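Side-chain contacts in FEZ-1 protein (Fluoribacter gormanii, PDB 5WCK), which is a monomeric subclass B3 metallo-beta-lactamase, which probably hydrolyses beta-lactam antibiotics at a site holding two zinc ions: residues L67-A72 and S99-G104; D75-S80 and T117-S122; C153-M158 and E204-D209; H198-L203 and D252-L257. The protein carries 2 engineered substitutions. All coordinates share one frame; numbering follows the deposited sequence. Where two conformers were deposited one is given.

Contact 1 (L67-A72 and S99-G104); sequences LLISHA and SVILSG. With ZN (zinc ion), chain D.
Ala-72 and Ile-101 mark the closest backbone approach, their CA atoms 6.3 Å apart, where the chain running on from strand 64-68 passes helix 95-103. The contact is small, buried and apolar. Ile-101 supplies its centre: CD1 packs against Ala-72 CB at 3.6 Å and against Ile-69 CD1 at 3.8 Å. The two isoleucines meet tip to tip, because Ile-69 carries CG1 between its backbone N and carbonyl carbon (chi1 58°) and then runs straight out to CD1 (chi2 173°). One helical position earlier, Val-100 lays CG1 alongside Ala-72, 3.7 Å from CB and 3.5 Å from O. Beyond this face the helix closes in a Schellman motif at Gly-104. There Ser-99 O takes two donors from opposite faces of its plane, Ser-103 N and Ser-103 OG. Between the two packed residues, His-71 directs CB away from the helix, and its NE2 binds zinc at 2.1 Å. The ring's ND1 is hydrogen-bonded to Gly-173 O, which fixes its rotation, while Asp-97 OD2 accepts a hydrogen bond from Ala-72 N. His-73 and His-149 complete the protein ligands of this zinc, and a water that also binds it lies at the edge of the His-71 ring, in its plane. His-71 and Ala-72 begin the His-X-His-X-Asp-His signature of the metallo-beta-lactamase superfamily.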
loop_
_atom_site.group_PDB
_atom_site.type_symbol
_atom_site.label_atom_id
_atom_site.label_comp_id
_atom_site.label_asym_id
_atom_site.label_seq_id
_atom_site.Cartn_x
_atom_site.Cartn_y
_atom_site.Cartn_z
ATOM N N LEU A 67 -2.855 9.497 7.920
ATOM C CA LEU A 67 -3.383 8.537 6.958
ATOM C C LEU A 67 -2.511 8.568 5.707
ATOM O O LEU A 67 -2.265 9.648 5.134
ATOM C CB LEU A 67 -4.825 8.919 6.595
ATOM C CG LEU A 67 -5.497 8.042 5.532
ATOM C CD1 LEU A 67 -5.607 6.579 5.944
ATOM C CD2 LEU A 67 -6.871 8.587 5.194
ATOM N N LEU A 68 -1.999 7.385 5.328
ATOM C CA LEU A 68 -1.205 7.157 4.116
ATOM C C LEU A 68 -1.908 6.101 3.271
ATOM O O LEU A 68 -2.778 5.385 3.777
ATOM C CB LEU A 68 0.194 6.651 4.486
ATOM C CG LEU A 68 0.941 7.429 5.554
ATOM C CD1 LEU A 68 2.231 6.716 5.917
ATOM C CD2 LEU A 68 1.200 8.859 5.106
ATOM N N ILE A 69 -1.501 6.025 2.003
ATOM C CA ILE A 69 -1.971 5.025 1.081
ATOM C C ILE A 69 -0.798 4.428 0.304
ATOM O O ILE A 69 0.255 5.063 0.099
ATOM C CB ILE A 69 -3.036 5.582 0.127
ATOM C CG1 ILE A 69 -2.529 6.777 -0.681
ATOM C CG2 ILE A 69 -4.315 5.886 0.893
ATOM C CD1 ILE A 69 -3.478 7.271 -1.762
ATOM N N SER A 70 -1.028 3.214 -0.216
ATOM C CA SER A 70 -0.090 2.582 -1.149
ATOM C C SER A 70 -0.138 3.270 -2.521
ATOM O O SER A 70 0.881 3.521 -3.131
ATOM C CB SER A 70 -0.390 1.116 -1.315
ATOM O OG SER A 70 -0.083 0.404 -0.120
ATOM N N HIS A 71 -1.349 3.476 -3.032
ATOM C CA HIS A 71 -1.507 4.144 -4.316
ATOM C C HIS A 71 -2.965 4.585 -4.489
ATOM O O HIS A 71 -3.846 4.112 -3.794
ATOM C CB HIS A 71 -1.014 3.261 -5.477
ATOM C CG HIS A 71 -1.799 2.028 -5.763
ATOM N ND1 HIS A 71 -1.401 0.759 -5.331
ATOM C CD2 HIS A 71 -2.924 1.840 -6.481
ATOM C CE1 HIS A 71 -2.251 -0.139 -5.795
ATOM N NE2 HIS A 71 -3.190 0.490 -6.511
ATOM N N ALA A 72 -3.173 5.493 -5.451
ATOM C CA ALA A 72 -4.469 6.162 -5.652
ATOM C C ALA A 72 -5.375 5.346 -6.581
ATOM O O ALA A 72 -5.613 5.728 -7.716
ATOM C CB ALA A 72 -4.250 7.565 -6.181
ATOM N N SER A 99 -3.481 14.418 -7.819
ATOM C CA SER A 99 -4.593 14.788 -8.708
ATOM C C SER A 99 -5.713 13.743 -8.633
ATOM O O SER A 99 -6.913 14.069 -8.616
ATOM C CB SER A 99 -4.129 14.977 -10.124
ATOM O OG SER A 99 -5.240 15.191 -10.975
ATOM N N VAL A 100 -5.347 12.458 -8.639
ATOM C CA VAL A 100 -6.369 11.420 -8.587
ATOM C C VAL A 100 -7.147 11.474 -7.265
ATOM O O VAL A 100 -8.367 11.310 -7.256
ATOM C CB VAL A 100 -5.767 10.028 -8.842
ATOM C CG1 VAL A 100 -6.751 8.934 -8.551
ATOM C CG2 VAL A 100 -5.260 9.938 -10.271
ATOM N N ILE A 101 -6.452 11.694 -6.153
ATOM C CA ILE A 101 -7.131 11.770 -4.867
ATOM C C ILE A 101 -8.092 12.977 -4.838
ATOM O O ILE A 101 -9.239 12.839 -4.418
ATOM C CB ILE A 101 -6.101 11.780 -3.725
ATOM C CG1 ILE A 101 -5.306 10.466 -3.679
ATOM C CG2 ILE A 101 -6.773 12.076 -2.390
ATOM C CD1 ILE A 101 -6.159 9.228 -3.595
ATOM N N LEU A 102 -7.640 14.138 -5.298
ATOM C CA LEU A 102 -8.492 15.368 -5.255
ATOM C C LEU A 102 -9.731 15.194 -6.152
ATOM O O LEU A 102 -10.817 15.687 -5.824
ATOM C CB LEU A 102 -7.681 16.584 -5.715
ATOM C CG LEU A 102 -6.487 16.984 -4.856
ATOM C CD1 LEU A 102 -5.850 18.255 -5.392
ATOM C CD2 LEU A 102 -6.846 17.142 -3.395
ATOM N N SER A 103 -9.578 14.479 -7.275
ATOM C CA SER A 103 -10.636 14.324 -8.270
ATOM C C SER A 103 -11.476 13.064 -8.006
ATOM O O SER A 103 -12.406 12.753 -8.769
ATOM C CB SER A 103 -10.066 14.317 -9.665
ATOM O OG SER A 103 -9.361 13.111 -9.936
ATOM N N GLY A 104 -11.141 12.276 -6.973
ATOM C CA GLY A 104 -11.878 11.060 -6.708
ATOM C C GLY A 104 -11.828 10.081 -7.875
ATOM O O GLY A 104 -12.785 9.336 -8.103
HETATM ZN ZN ZN D . -4.250 -0.412 -8.067
HETATM O O HOH W 1 -5.481 -1.642 -7.144
#

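Contact 2 (D75-S80 and T117-S122); sequences DHAAGS and TYFTQS. With ZN (zinc ion), chain C.
Ala-78 and Phe-119 form the tight part of this contact: their CA atoms are 5.1 Å apart and their CB atoms 3.8 Å apart. Phe-119 holds CG between its backbone N and carbonyl carbon (chi1 53°), which folds the ring back beside the 77-78 backbone, with CD2 4.1 Å from Ala-77 O. The ring meets this backbone obliquely and has Thr-117 O in its plane at one edge. Packing is already slacker at Ala-77, whose CB is 4.4 Å from Phe-119 CE2; Val-100 and Ile-101 of helix 95-103 also touch the phenyl ring. Just ahead of the alanines, Asp-75 and His-76 end the His-X-His-X-Asp-His zinc motif. Asp-75 OD2, at 2.0 Å, and His-76 NE2 bind the second zinc together with His-215. The carboxylate's other oxygen, OD1, accepts a hydrogen bond of 2.8 Å from the water that bridges the two metals. On the wetter side, past Phe-119, the backbones meet through solvent instead. Ala-78 O accepts from two waters: one, at 3.0 Å, also donates to Thr-120 O at 2.9 Å, and the other accepts from Thr-120 N.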
loop_
_atom_site.group_PDB
_atom_site.type_symbol
_atom_site.label_atom_id
_atom_site.label_comp_id
_atom_site.label_asym_id
_atom_site.label_seq_id
_atom_site.Cartn_x
_atom_site.Cartn_y
_atom_site.Cartn_z
ATOM N N ASP A 75 -9.628 0.838 -4.364
ATOM C CA ASP A 75 -9.538 -0.301 -3.456
ATOM C C ASP A 75 -8.571 -0.017 -2.298
ATOM O O ASP A 75 -8.614 -0.748 -1.320
ATOM C CB ASP A 75 -9.200 -1.610 -4.179
ATOM C CG ASP A 75 -7.924 -1.621 -4.998
ATOM O OD1 ASP A 75 -7.624 -0.582 -5.605
ATOM O OD2 ASP A 75 -7.264 -2.687 -5.079
ATOM N N HIS A 76 -7.702 0.997 -2.423
ATOM C CA HIS A 76 -6.793 1.375 -1.340
ATOM C C HIS A 76 -7.154 2.704 -0.686
ATOM O O HIS A 76 -6.736 2.931 0.457
ATOM C CB HIS A 76 -5.337 1.369 -1.843
ATOM C CG HIS A 76 -5.018 0.078 -2.507
ATOM N ND1 HIS A 76 -4.896 -1.098 -1.805
ATOM C CD2 HIS A 76 -4.949 -0.261 -3.812
ATOM C CE1 HIS A 76 -4.729 -2.098 -2.651
ATOM N NE2 HIS A 76 -4.716 -1.625 -3.882
ATOM N N ALA A 77 -7.922 3.560 -1.374
ATOM C CA ALA A 77 -8.075 4.967 -0.974
ATOM C C ALA A 77 -9.538 5.426 -0.872
ATOM O O ALA A 77 -9.757 6.574 -0.500
ATOM C CB ALA A 77 -7.333 5.857 -1.933
ATOM N N ALA A 78 -10.520 4.595 -1.227
ATOM C CA ALA A 78 -11.930 5.096 -1.263
ATOM C C ALA A 78 -12.417 5.554 0.118
ATOM O O ALA A 78 -13.229 6.489 0.207
ATOM C CB ALA A 78 -12.848 4.038 -1.793
ATOM N N GLY A 79 -11.939 4.905 1.172
ATOM C CA GLY A 79 -12.387 5.177 2.556
ATOM C C GLY A 79 -11.768 6.417 3.186
ATOM O O GLY A 79 -12.062 6.713 4.347
ATOM N N SER A 80 -10.901 7.144 2.473
ATOM C CA SER A 80 -10.058 8.168 3.106
ATOM C C SER A 80 -10.900 9.327 3.654
ATOM O O SER A 80 -10.644 9.784 4.766
ATOM C CB SER A 80 -8.966 8.644 2.210
ATOM O OG SER A 80 -8.023 7.577 1.985
ATOM N N THR A 117 -14.926 3.171 -10.845
ATOM C CA THR A 117 -13.658 3.307 -10.128
ATOM C C THR A 117 -13.577 4.613 -9.339
ATOM O O THR A 117 -12.571 4.854 -8.669
ATOM C CB THR A 117 -12.467 3.223 -11.097
ATOM O OG1 THR A 117 -12.447 4.369 -11.961
ATOM C CG2 THR A 117 -12.483 1.942 -11.900
ATOM N N TYR A 118 -14.613 5.461 -9.410
ATOM C CA TYR A 118 -14.562 6.739 -8.748
ATOM C C TYR A 118 -14.778 6.550 -7.244
ATOM O O TYR A 118 -15.288 5.531 -6.785
ATOM C CB TYR A 118 -15.635 7.699 -9.268
ATOM C CG TYR A 118 -15.566 8.082 -10.724
ATOM C CD1 TYR A 118 -14.461 7.836 -11.525
ATOM C CD2 TYR A 118 -16.662 8.691 -11.314
ATOM C CE1 TYR A 118 -14.433 8.206 -12.861
ATOM C CE2 TYR A 118 -16.653 9.066 -12.648
ATOM C CZ TYR A 118 -15.537 8.820 -13.430
ATOM O OH TYR A 118 -15.546 9.189 -14.741
ATOM N N PHE A 119 -14.334 7.538 -6.474
ATOM C CA PHE A 119 -14.484 7.506 -5.019
ATOM C C PHE A 119 -14.595 8.938 -4.493
ATOM O O PHE A 119 -14.395 9.900 -5.212
ATOM C CB PHE A 119 -13.321 6.705 -4.407
ATOM C CG PHE A 119 -11.940 7.143 -4.825
ATOM C CD1 PHE A 119 -11.366 6.678 -6.004
ATOM C CD2 PHE A 119 -11.189 7.986 -4.028
ATOM C CE1 PHE A 119 -10.090 7.070 -6.378
ATOM C CE2 PHE A 119 -9.918 8.381 -4.404
ATOM C CZ PHE A 119 -9.370 7.920 -5.579
ATOM N N THR A 120 -14.932 9.071 -3.216
ATOM C CA THR A 120 -15.168 10.385 -2.595
ATOM C C THR A 120 -13.917 11.252 -2.659
ATOM O O THR A 120 -12.826 10.818 -2.270
ATOM C CB THR A 120 -15.655 10.210 -1.155
ATOM O OG1 THR A 120 -16.812 9.372 -1.191
ATOM C CG2 THR A 120 -15.975 11.529 -0.488
ATOM N N GLN A 121 -14.091 12.487 -3.139
ATOM C CA GLN A 121 -13.040 13.490 -3.153
ATOM C C GLN A 121 -12.618 13.847 -1.715
ATOM O O GLN A 121 -13.414 13.817 -0.768
ATOM C CB GLN A 121 -13.515 14.733 -3.909
ATOM C CG GLN A 121 -13.832 14.457 -5.372
ATOM C CD GLN A 121 -14.230 15.701 -6.131
ATOM O OE1 GLN A 121 -14.082 16.819 -5.651
ATOM N NE2 GLN A 121 -14.700 15.507 -7.350
ATOM N N SER A 122 -11.321 14.122 -1.553
ATOM C CA SER A 122 -10.778 14.543 -0.280
ATOM C C SER A 122 -9.658 15.541 -0.568
ATOM O O SER A 122 -9.239 15.705 -1.719
ATOM C CB SER A 122 -10.324 13.355 0.520
ATOM O OG SER A 122 -9.279 12.733 -0.173
HETATM ZN ZN ZN C . -5.277 -2.855 -5.551
HETATM O O HOH W 1 -5.481 -1.642 -7.144
HETATM O O HOH W 2 -12.060 9.215 0.000
HETATM O O HOH W 3 -15.406 6.777 -1.558
#

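Contact 3 (C153-M158 and E204-D209); sequences CTTWTM and ESMRCD
Met-206 lies in the loop between helix 192-204 and strand 210-213 and packs against strand 154-162 of the five-stranded sheet, within the alpha-beta/beta-alpha sandwich of the metallo-beta-lactamase fold. Its extended chain, with CG opposite the backbone N (chi1 -174°) and chi2 at 174°, carries SD out to the strand, while the bend at chi3 (-78°) turns only the terminal CE. Two threonines on the same face of the strand receive the sulfur. Thr-157 meets Met-206 tip to tip, CG2 to SD at 3.9 Å, and Thr-155 adds a looser contact of 4.3 Å from CG2 to the same SD. Both offer methyls to the methionine while their hydroxyls are hydrogen-bonded to other partners: Thr-157 OG1 to His-144 NE2, and Thr-155 OG1 to Thr-146 OG1 and Gly-173 N. The contact is thus van der Waals in kind and buries a modest 92 Å². Val-170 of the adjoining strand touches both threonines and Cys-208. The loop has firmer ties further on: Cys-208 forms a disulfide with Cys-242 of helix 239-262, and Gln-168 bonds to Arg-207 O and Asp-209 OD2. Trp-156, between the threonines, turns to the other face of the sheet, where Thr-154 CG2 sits 3.4 Å above the plane of its indole, offset toward the rim.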
loop_
_atom_site.group_PDB
_atom_site.type_symbol
_atom_site.label_atom_id
_atom_site.label_comp_id
_atom_site.label_asym_id
_atom_site.label_seq_id
_atom_site.Cartn_x
_atom_site.Cartn_y
_atom_site.Cartn_z
ATOM N N CYS A 153 2.497 5.684 -7.247
ATOM C CA CYS A 153 2.483 4.505 -6.391
ATOM C C CYS A 153 3.680 4.555 -5.445
ATOM O O CYS A 153 4.820 4.847 -5.880
ATOM C CB CYS A 153 2.553 3.250 -7.243
ATOM S SG CYS A 153 2.491 1.759 -6.222
ATOM N N THR A 154 3.394 4.290 -4.166
ATOM C CA THR A 154 4.340 4.453 -3.067
ATOM C C THR A 154 4.595 3.085 -2.437
ATOM O O THR A 154 3.671 2.425 -2.013
ATOM C CB THR A 154 3.832 5.456 -2.025
ATOM O OG1 THR A 154 3.555 6.682 -2.714
ATOM C CG2 THR A 154 4.817 5.693 -0.894
ATOM N N THR A 155 5.876 2.741 -2.326
ATOM C CA THR A 155 6.330 1.615 -1.538
ATOM C C THR A 155 6.859 2.186 -0.221
ATOM O O THR A 155 7.789 2.997 -0.217
ATOM C CB THR A 155 7.395 0.827 -2.299
ATOM O OG1 THR A 155 6.741 0.172 -3.393
ATOM C CG2 THR A 155 8.065 -0.222 -1.434
ATOM N N TRP A 156 6.252 1.772 0.880
ATOM C CA TRP A 156 6.549 2.303 2.208
ATOM C C TRP A 156 7.560 1.396 2.902
ATOM O O TRP A 156 7.370 0.198 2.905
ATOM C CB TRP A 156 5.258 2.429 3.033
ATOM C CG TRP A 156 4.359 3.560 2.623
ATOM C CD1 TRP A 156 3.197 3.518 1.902
ATOM C CD2 TRP A 156 4.600 4.937 2.912
ATOM N NE1 TRP A 156 2.708 4.788 1.704
ATOM C CE2 TRP A 156 3.538 5.676 2.344
ATOM C CE3 TRP A 156 5.603 5.597 3.620
ATOM C CZ2 TRP A 156 3.494 7.065 2.461
ATOM C CZ3 TRP A 156 5.540 6.964 3.749
ATOM C CH2 TRP A 156 4.504 7.682 3.158
ATOM N N THR A 157 8.605 1.976 3.500
ATOM C CA THR A 157 9.570 1.180 4.243
ATOM C C THR A 157 9.751 1.738 5.653
ATOM O O THR A 157 9.572 2.932 5.913
ATOM C CB THR A 157 10.903 1.070 3.496
ATOM O OG1 THR A 157 11.505 2.367 3.440
ATOM C CG2 THR A 157 10.757 0.469 2.112
ATOM N N MET A 158 10.088 0.818 6.563
ATOM C CA MET A 158 10.482 1.197 7.912
ATOM C C MET A 158 11.357 0.092 8.495
ATOM O O MET A 158 11.312 -1.029 8.035
ATOM C CB MET A 158 9.284 1.443 8.830
ATOM C CG MET A 158 8.426 0.223 9.013
ATOM S SD MET A 158 6.839 0.489 9.851
ATOM C CE MET A 158 7.413 1.141 11.414
ATOM N N GLU A 204 14.432 -4.210 -7.047
ATOM C CA GLU A 204 15.454 -5.278 -7.150
ATOM C C GLU A 204 16.665 -4.978 -6.263
ATOM O O GLU A 204 17.342 -5.908 -5.835
ATOM C CB GLU A 204 15.883 -5.516 -8.586
ATOM C CG GLU A 204 14.793 -6.147 -9.433
ATOM C CD GLU A 204 15.273 -6.907 -10.657
ATOM O OE1 GLU A 204 16.440 -6.726 -11.048
ATOM O OE2 GLU A 204 14.462 -7.648 -11.237
ATOM N N SER A 205 16.939 -3.712 -5.980
ATOM C CA SER A 205 18.142 -3.388 -5.220
ATOM C C SER A 205 17.806 -3.032 -3.768
ATOM O O SER A 205 18.685 -2.642 -3.027
ATOM C CB SER A 205 18.939 -2.332 -5.916
ATOM O OG SER A 205 18.176 -1.176 -6.068
ATOM N N MET A 206 16.533 -3.206 -3.362
ATOM C CA MET A 206 16.015 -2.773 -2.045
ATOM C C MET A 206 16.122 -3.928 -1.037
ATOM O O MET A 206 15.621 -5.031 -1.277
ATOM C CB MET A 206 14.533 -2.366 -2.122
ATOM C CG MET A 206 13.970 -1.774 -0.853
ATOM S SD MET A 206 12.264 -1.167 -1.070
ATOM C CE MET A 206 12.613 0.381 -1.898
ATOM N N ARG A 207 16.712 -3.639 0.123
ATOM C CA ARG A 207 16.687 -4.566 1.257
ATOM C C ARG A 207 15.221 -4.811 1.649
ATOM O O ARG A 207 14.435 -3.888 1.787
ATOM C CB ARG A 207 17.434 -3.939 2.433
ATOM C CG ARG A 207 17.551 -4.810 3.675
ATOM C CD ARG A 207 18.696 -5.797 3.575
ATOM N NE ARG A 207 20.002 -5.173 3.452
ATOM C CZ ARG A 207 20.740 -4.724 4.463
ATOM N NH1 ARG A 207 21.866 -4.084 4.209
ATOM N NH2 ARG A 207 20.370 -4.930 5.719
ATOM N N CYS A 208 14.878 -6.078 1.790
ATOM C CA CYS A 208 13.485 -6.463 2.074
ATOM C C CYS A 208 13.506 -7.677 3.004
ATOM O O CYS A 208 13.746 -8.792 2.547
ATOM C CB CYS A 208 12.773 -6.775 0.776
ATOM S SG CYS A 208 11.008 -7.110 1.033
ATOM N N ASP A 209 13.256 -7.437 4.286
ATOM C CA ASP A 209 13.231 -8.509 5.292
ATOM C C ASP A 209 11.774 -8.892 5.585
ATOM O O ASP A 209 11.399 -10.054 5.451
ATOM C CB ASP A 209 13.962 -8.132 6.585
ATOM C CG ASP A 209 15.417 -7.727 6.374
ATOM O OD1 ASP A 209 16.140 -8.500 5.739
ATOM O OD2 ASP A 209 15.777 -6.625 6.773
#

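Contact 4 (H198-L203 and D252-L257); sequences HSIKVL and DFYTEL
Ile-200 sets CG1 opposite its own carbonyl carbon (chi1 -68°) and extends CD1 beyond it (chi2 162°), while Phe-253 swings its ring opposite the backbone N (chi1 165°). Together these torsions span the gap between segments 198-203 and 252-257, whose nearest CA atoms, those of Ile-200 and Phe-253, are 9.1 Å apart. One methyl then does all the touching on its side: Ile-200 CD1 lies 3.8 Å from Phe-253 CD2 and 4.1 Å from Tyr-254 CE2, set obliquely to both rings. The pairing joins helix 192-204 to the C-terminal helix 239-262, two of the helices of the alpha-beta/beta-alpha sandwich. The aromatic residues, neighbours in sequence, also brace each other: Phe-253 CE2 lies 4.0 Å above one face of the Tyr-254 ring, offset toward its rim, and Tyr-254 CD2 is at the edge of the Phe-253 ring, in its plane. Phe-253 is buried and meets the ring of Tyr-196, a further residue of helix 192-204. Tyr-254 is exposed and rests on Lys-197, so the contact runs from the protein interior out to its surface. Ile-200 also touches Ala-250, one turn before Tyr-254 on the same helix.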
loop_
_atom_site.group_PDB
_atom_site.type_symbol
_atom_site.label_atom_id
_atom_site.label_comp_id
_atom_site.label_asym_id
_atom_site.label_seq_id
_atom_site.Cartn_x
_atom_site.Cartn_y
_atom_site.Cartn_z
ATOM N N HIS A 198 11.872 1.741 -13.891
ATOM C CA HIS A 198 12.492 2.384 -12.748
ATOM C C HIS A 198 12.087 1.677 -11.455
ATOM O O HIS A 198 12.927 1.421 -10.594
ATOM C CB HIS A 198 12.136 3.875 -12.698
ATOM C CG HIS A 198 12.688 4.553 -11.500
ATOM N ND1 HIS A 198 14.047 4.784 -11.348
ATOM C CD2 HIS A 198 12.089 5.013 -10.386
ATOM C CE1 HIS A 198 14.242 5.391 -10.186
ATOM N NE2 HIS A 198 13.080 5.522 -9.573
ATOM N N SER A 199 10.795 1.354 -11.313
ATOM C CA SER A 199 10.313 0.657 -10.126
ATOM C C SER A 199 11.040 -0.684 -9.961
ATOM O O SER A 199 11.378 -1.083 -8.853
ATOM C CB SER A 199 8.847 0.439 -10.164
ATOM O OG SER A 199 8.159 1.661 -10.008
ATOM N N ILE A 200 11.191 -1.403 -11.064
ATOM C CA ILE A 200 11.904 -2.698 -11.038
ATOM C C ILE A 200 13.339 -2.489 -10.543
ATOM O O ILE A 200 13.815 -3.230 -9.668
ATOM C CB ILE A 200 11.862 -3.388 -12.408
ATOM C CG1 ILE A 200 10.436 -3.840 -12.727
ATOM C CG2 ILE A 200 12.843 -4.550 -12.460
ATOM C CD1 ILE A 200 10.184 -4.132 -14.161
ATOM N N LYS A 201 14.021 -1.491 -11.099
ATOM C CA LYS A 201 15.400 -1.244 -10.679
ATOM C C LYS A 201 15.452 -0.956 -9.170
ATOM O O LYS A 201 16.321 -1.502 -8.454
ATOM C CB LYS A 201 16.010 -0.112 -11.503
ATOM C CG LYS A 201 17.427 0.235 -11.104
ATOM C CD LYS A 201 18.000 1.325 -11.980
ATOM C CE LYS A 201 19.438 1.659 -11.618
ATOM N NZ LYS A 201 19.952 2.763 -12.466
ATOM N N VAL A 202 14.570 -0.074 -8.679
ATOM C CA VAL A 202 14.528 0.315 -7.251
ATOM C C VAL A 202 14.247 -0.918 -6.387
ATOM O O VAL A 202 14.947 -1.169 -5.390
ATOM C CB VAL A 202 13.470 1.408 -7.004
ATOM C CG1 VAL A 202 13.093 1.586 -5.532
ATOM C CG2 VAL A 202 13.921 2.722 -7.629
ATOM N N LEU A 203 13.210 -1.677 -6.742
ATOM C CA LEU A 203 12.796 -2.786 -5.878
ATOM C C LEU A 203 13.816 -3.945 -5.892
ATOM O O LEU A 203 14.050 -4.596 -4.837
ATOM C CB LEU A 203 11.403 -3.244 -6.311
ATOM C CG LEU A 203 10.286 -2.282 -5.942
ATOM C CD1 LEU A 203 9.015 -2.714 -6.645
ATOM C CD2 LEU A 203 10.068 -2.178 -4.436
ATOM N N ASP A 252 6.760 -10.479 -15.161
ATOM C CA ASP A 252 5.376 -10.273 -15.625
ATOM C C ASP A 252 5.278 -8.982 -16.455
ATOM O O ASP A 252 4.578 -8.940 -17.475
ATOM C CB ASP A 252 4.386 -10.219 -14.462
ATOM C CG ASP A 252 4.184 -11.531 -13.715
ATOM O OD1 ASP A 252 4.610 -12.583 -14.246
ATOM O OD2 ASP A 252 3.614 -11.490 -12.569
ATOM N N PHE A 253 5.964 -7.926 -16.014
ATOM C CA PHE A 253 5.948 -6.667 -16.724
ATOM C C PHE A 253 6.554 -6.863 -18.120
ATOM O O PHE A 253 5.961 -6.440 -19.131
ATOM C CB PHE A 253 6.676 -5.552 -15.962
ATOM C CG PHE A 253 6.967 -4.361 -16.834
ATOM C CD1 PHE A 253 5.991 -3.415 -17.105
ATOM C CD2 PHE A 253 8.198 -4.209 -17.448
ATOM C CE1 PHE A 253 6.242 -2.364 -17.963
ATOM C CE2 PHE A 253 8.460 -3.147 -18.293
ATOM C CZ PHE A 253 7.480 -2.226 -18.551
ATOM N N TYR A 254 7.725 -7.502 -18.190
ATOM C CA TYR A 254 8.389 -7.717 -19.474
ATOM C C TYR A 254 7.619 -8.696 -20.359
ATOM O O TYR A 254 7.640 -8.567 -21.586
ATOM C CB TYR A 254 9.858 -8.098 -19.295
ATOM C CG TYR A 254 10.752 -6.896 -19.132
ATOM C CD1 TYR A 254 11.249 -6.226 -20.236
ATOM C CD2 TYR A 254 11.028 -6.371 -17.885
ATOM C CE1 TYR A 254 12.036 -5.100 -20.102
ATOM C CE2 TYR A 254 11.807 -5.248 -17.730
ATOM C CZ TYR A 254 12.314 -4.611 -18.842
ATOM O OH TYR A 254 13.083 -3.513 -18.671
ATOM N N THR A 255 6.927 -9.663 -19.758
ATOM C CA THR A 255 6.060 -10.553 -20.509
ATOM C C THR A 255 4.929 -9.750 -21.179
ATOM O O THR A 255 4.571 -10.018 -22.351
ATOM C CB THR A 255 5.503 -11.674 -19.625
ATOM O OG1 THR A 255 6.618 -12.481 -19.245
ATOM C CG2 THR A 255 4.476 -12.519 -20.357
ATOM N N GLU A 256 4.328 -8.822 -20.437
ATOM C CA GLU A 256 3.216 -8.019 -20.967
ATOM C C GLU A 256 3.746 -7.048 -22.030
ATOM O O GLU A 256 3.103 -6.818 -23.045
ATOM C CB GLU A 256 2.470 -7.285 -19.854
ATOM C CG GLU A 256 1.296 -6.482 -20.344
ATOM C CD GLU A 256 0.181 -7.237 -21.068
ATOM O OE1 GLU A 256 -0.587 -6.556 -21.803
ATOM O OE2 GLU A 256 0.063 -8.488 -20.883
ATOM N N LEU A 257 4.943 -6.500 -21.803
ATOM C CA LEU A 257 5.556 -5.630 -22.771
ATOM C C LEU A 257 5.824 -6.391 -24.072
ATOM O O LEU A 257 5.485 -5.908 -25.166
ATOM C CB LEU A 257 6.826 -5.028 -22.175
ATOM C CG LEU A 257 7.582 -4.086 -23.110
ATOM C CD1 LEU A 257 6.810 -2.784 -23.323
ATOM C CD2 LEU A 257 8.957 -3.808 -22.563
#

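Contacts 1 and 2 form one unit, with centres about 7 Å apart. Their segments alternate along the chain, Gly-104 O probably bonds to Phe-119 N, and a single water lies on the zinc ions of both, so the metal motif is backed by helix 95-103 and by the 117-122 loop. Contact 3 lies across the chain's centre from contact 2. It nevertheless reaches contact 1, about 20 Å away between centres, through probable hydrogen bonds from Thr-154 N to Ser-70 O and from Trp-156 NE1 to Ile-69 O, which tie the loop after strand 64-68, bearing the zinc ligand His-71, to strand 154-162 of the other sheet. Contacts 3 and 4 follow, also interleaved: contact 4 uses helix 192-204, contact 3 the loop after it.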